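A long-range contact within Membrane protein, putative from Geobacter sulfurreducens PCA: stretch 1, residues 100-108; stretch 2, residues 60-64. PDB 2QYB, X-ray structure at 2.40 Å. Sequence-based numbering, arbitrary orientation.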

ATOM      1  N   GLU A 100       2.384  -8.273 -27.957  1.00 42.22           N
ATOM      2  CA  GLU A 100       3.778  -7.890 -28.003  1.00 42.85           C
ATOM      3  C   GLU A 100       4.191  -7.082 -26.742  1.00 42.62           C
ATOM      4  O   GLU A 100       5.256  -7.324 -26.168  1.00 42.59           O
ATOM      5  CB  GLU A 100       4.044  -7.119 -29.302  1.00 42.89           C
ATOM      6  CG  GLU A 100       5.490  -6.791 -29.559  1.00 45.80           C
ATOM      7  CD  GLU A 100       6.369  -8.024 -29.692  1.00 49.94           C
ATOM      8  OE1 GLU A 100       5.866  -9.104 -30.123  1.00 49.84           O
ATOM      9  OE2 GLU A 100       7.580  -7.890 -29.373  1.00 53.32           O
ATOM     10  N   LEU A 101       3.344  -6.141 -26.313  1.00 42.41           N
ATOM     11  CA  LEU A 101       3.666  -5.256 -25.164  1.00 42.17           C
ATOM     12  C   LEU A 101       3.806  -6.044 -23.869  1.00 41.41           C
ATOM     13  O   LEU A 101       4.686  -5.792 -23.074  1.00 40.73           O
ATOM     14  CB  LEU A 101       2.604  -4.187 -24.981  1.00 41.90           C
ATOM     15  CG  LEU A 101       2.803  -2.765 -25.493  1.00 43.93           C
ATOM     16  CD1 LEU A 101       3.889  -2.576 -26.598  1.00 42.82           C
ATOM     17  CD2 LEU A 101       1.431  -2.200 -25.935  1.00 42.48           C
HETATM   18  N   MSE A 102       2.938  -7.025 -23.704  1.00 41.68           N
HETATM   19  CA  MSE A 102       2.909  -7.842 -22.514  1.00 42.30           C
HETATM   20  C   MSE A 102       4.071  -8.820 -22.424  1.00 42.57           C
HETATM   21  O   MSE A 102       4.659  -8.947 -21.342  1.00 42.62           O
HETATM   22  CB  MSE A 102       1.591  -8.594 -22.427  1.00 42.31           C
HETATM   23  CG  MSE A 102       0.380  -7.655 -22.251  1.00 42.34           C
HETATM   24 SE   MSE A 102      -1.239  -8.647 -21.817  0.50 43.64          SE
HETATM   25  CE  MSE A 102      -0.434  -9.797 -20.479  1.00 44.48           C
ATOM     26  N   GLN A 103       4.393  -9.506 -23.532  1.00 42.26           N
ATOM     27  CA  GLN A 103       5.551 -10.417 -23.572  1.00 42.22           C
ATOM     28  C   GLN A 103       6.876  -9.645 -23.324  1.00 42.09           C
ATOM     29  O   GLN A 103       7.825 -10.149 -22.735  1.00 41.34           O
ATOM     30  CB  GLN A 103       5.630 -11.158 -24.922  1.00 42.02           C
ATOM     31  CG  GLN A 103       4.443 -12.048 -25.283  1.00 41.08           C
ATOM     32  CD  GLN A 103       4.711 -12.923 -26.528  1.00 41.91           C
ATOM     33  OE1 GLN A 103       5.119 -12.435 -27.602  1.00 40.83           O
ATOM     34  NE2 GLN A 103       4.493 -14.220 -26.379  1.00 40.35           N
ATOM     35  N   LYS A 104       6.919  -8.407 -23.778  1.00 42.83           N
ATOM     36  CA  LYS A 104       8.060  -7.542 -23.539  1.00 43.22           C
ATOM     37  C   LYS A 104       8.216  -7.291 -22.022  1.00 43.51           C
ATOM     38  O   LYS A 104       9.320  -7.134 -21.530  1.00 44.82           O
ATOM     39  CB  LYS A 104       7.877  -6.253 -24.389  1.00 43.68           C
ATOM     40  CG  LYS A 104       8.907  -5.117 -24.204  1.00 43.76           C
ATOM     41  CD  LYS A 104      10.378  -5.496 -24.525  1.00 43.78           C
ATOM     42  CE  LYS A 104      11.310  -4.468 -23.865  1.00 43.78           C
ATOM     43  NZ  LYS A 104      12.720  -4.491 -24.355  1.00 44.45           N
ATOM     44  N   GLU A 105       7.115  -7.268 -21.281  1.00 43.61           N
ATOM     45  CA  GLU A 105       7.149  -7.225 -19.824  1.00 44.02           C
ATOM     46  C   GLU A 105       7.409  -8.609 -19.212  1.00 43.62           C
ATOM     47  O   GLU A 105       7.568  -8.709 -17.996  1.00 43.43           O
ATOM     48  CB  GLU A 105       5.800  -6.735 -19.252  1.00 44.81           C
ATOM     49  CG  GLU A 105       5.361  -5.344 -19.659  1.00 47.77           C
ATOM     50  CD  GLU A 105       5.447  -4.324 -18.528  1.00 51.94           C
ATOM     51  OE1 GLU A 105       6.331  -4.445 -17.637  1.00 55.38           O
ATOM     52  OE2 GLU A 105       4.643  -3.375 -18.539  1.00 53.13           O
ATOM     53  N   GLY A 106       7.397  -9.674 -20.014  1.00 43.11           N
ATOM     54  CA  GLY A 106       7.644 -11.029 -19.493  1.00 42.72           C
ATOM     55  C   GLY A 106       6.407 -11.801 -19.029  1.00 42.44           C
ATOM     56  O   GLY A 106       6.511 -12.910 -18.500  1.00 42.27           O
ATOM     57  N   ILE A 107       5.226 -11.236 -19.262  1.00 42.37           N
ATOM     58  CA  ILE A 107       3.942 -11.877 -18.878  1.00 41.59           C
ATOM     59  C   ILE A 107       3.585 -13.125 -19.706  1.00 40.77           C
ATOM     60  O   ILE A 107       3.418 -13.040 -20.928  1.00 39.41           O
ATOM     61  CB  ILE A 107       2.761 -10.872 -18.971  1.00 41.47           C
ATOM     62  CG1 ILE A 107       3.018  -9.665 -18.022  1.00 42.46           C
ATOM     63  CG2 ILE A 107       1.412 -11.601 -18.671  1.00 41.10           C
ATOM     64  CD1 ILE A 107       2.236  -8.323 -18.393  1.00 42.04           C
ATOM     65  N   LYS A 108       3.436 -14.265 -19.028  1.00 39.70           N
ATOM     66  CA  LYS A 108       3.087 -15.542 -19.683  1.00 39.92           C
ATOM     67  C   LYS A 108       1.593 -15.848 -19.685  1.00 37.66           C
ATOM     68  O   LYS A 108       1.089 -16.543 -20.544  1.00 36.94           O
ATOM     69  CB  LYS A 108       3.836 -16.699 -18.991  1.00 39.93           C
ATOM     70  CG  LYS A 108       5.318 -16.543 -19.170  1.00 41.32           C
ATOM     71  CD  LYS A 108       6.146 -17.788 -18.862  1.00 41.79           C
ATOM     72  CE  LYS A 108       7.622 -17.525 -19.265  1.00 42.57           C
ATOM     73  NZ  LYS A 108       7.764 -16.926 -20.689  1.00 43.37           N
TER
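Stretch 2, residues 60-64: AGIAG

A short turn docks against the C-terminal end of a helix mainly through one isoleucine, whose backbone NH is held by a glutamate carboxylate and whose side chain settles on an apolar patch formed by three residues of stretch 1. The contact is small, 229 Å² summed over both sides, and Ile 62 alone gives up 100 Å² of it.

Stretch 2 has no regular helix or strand. From Gly 61 to Gly 64 it folds into a type I beta turn, closed by the bond from Gly 64 N to Gly 61 O at 3.1 Å. Ile 62 and Ala 63 occupy the two central positions, and both direct CA-to-CB toward stretch 1. Neither stretch runs as a strand here, so the packing has no pairing of backbones: the nearest CA atoms, those of Met 102 and Ile 62, stay 7.0 Å apart, and the gap is filled by side chains.

The polar anchor is Glu 105. With chi1 at m, Glu 105 OE2 lies 2.6 Å from Ile 62 N, and the N-H...O angle of 165° makes this a short, nearly straight hydrogen bond. It gives a turn NH a side-chain acceptor from a distant part of the chain. Glu 105 OE2 also lies 3.1 Å from Ile 62 CB and 3.6 Å from Gly 61 C, so the carboxylate is pressed closely on the start of the turn. At Gly 61 an ideal CB would point toward stretch 1 and lie 2.5 Å from Glu 105 OE2, a clash with the carboxylate as placed.

Around this anchor the Ile 62 side chain, chi1 t and chi2 p, spreads over its apolar neighbours. Ile 62 CD1 reaches Leu 101 CG at 3.8 Å, while Ile 62 CG2 lies 3.9 Å from Ile 107 CD1 and, more loosely, 4.5 Å from CG of Met 102, which is present as selenomethionine. Leu 101 is exposed on the surface, whereas Met 102 and Ile 107 are buried.

Just past the helix, Ile 107 lies in the same contact. Gly 106 leaves helical angles with a positive phi of 90°, completing a Schellman motif in which Ile 107 N bonds to Met 102 O at 3.1 Å and Gly 106 N to Gln 103 O at 2.8 Å. The rule to read here is economical: one carboxylate oxygen takes one backbone NH of the turn, and Ile 62 takes part in every apolar side-chain pair of the contact.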

ATOM      1  N   ALA A  60       4.160   0.114 -12.376  1.00 46.43           N
ATOM      2  CA  ALA A  60       4.614   1.304 -13.080  1.00 46.75           C
ATOM      3  C   ALA A  60       4.633   1.095 -14.617  1.00 46.70           C
ATOM      4  O   ALA A  60       4.987   2.017 -15.362  1.00 45.95           O
ATOM      5  CB  ALA A  60       6.008   1.737 -12.553  1.00 46.34           C
ATOM      6  N   GLY A  61       4.253  -0.109 -15.068  1.00 46.91           N
ATOM      7  CA  GLY A  61       4.135  -0.426 -16.507  1.00 47.31           C
ATOM      8  C   GLY A  61       2.724  -0.806 -16.987  1.00 47.33           C
ATOM      9  O   GLY A  61       1.720  -0.226 -16.539  1.00 46.44           O
ATOM     10  N   ILE A  62       2.681  -1.787 -17.901  1.00 47.51           N
ATOM     11  CA  ILE A  62       1.527  -2.071 -18.781  1.00 47.90           C
ATOM     12  C   ILE A  62       0.260  -2.467 -18.034  1.00 47.62           C
ATOM     13  O   ILE A  62      -0.855  -2.089 -18.433  1.00 47.89           O
ATOM     14  CB  ILE A  62       1.852  -3.212 -19.828  1.00 48.65           C
ATOM     15  CG1 ILE A  62       1.022  -3.060 -21.101  1.00 48.55           C
ATOM     16  CG2 ILE A  62       1.637  -4.611 -19.227  1.00 50.03           C
ATOM     17  CD1 ILE A  62       1.569  -1.986 -21.997  1.00 50.39           C
ATOM     18  N   ALA A  63       0.448  -3.229 -16.955  1.00 46.68           N
ATOM     19  CA  ALA A  63      -0.635  -3.780 -16.177  1.00 45.42           C
ATOM     20  C   ALA A  63      -1.101  -2.824 -15.062  1.00 45.05           C
ATOM     21  O   ALA A  63      -1.939  -3.208 -14.239  1.00 43.53           O
ATOM     22  CB  ALA A  63      -0.191  -5.132 -15.594  1.00 45.01           C
ATOM     23  N   GLY A  64      -0.634  -1.568 -15.065  1.00 44.76           N
ATOM     24  CA  GLY A  64      -0.787  -0.702 -13.875  1.00 44.97           C
ATOM     25  C   GLY A  64      -1.666   0.566 -13.841  1.00 45.19           C
ATOM     26  O   GLY A  64      -1.686   1.294 -12.774  1.00 45.21           O
TER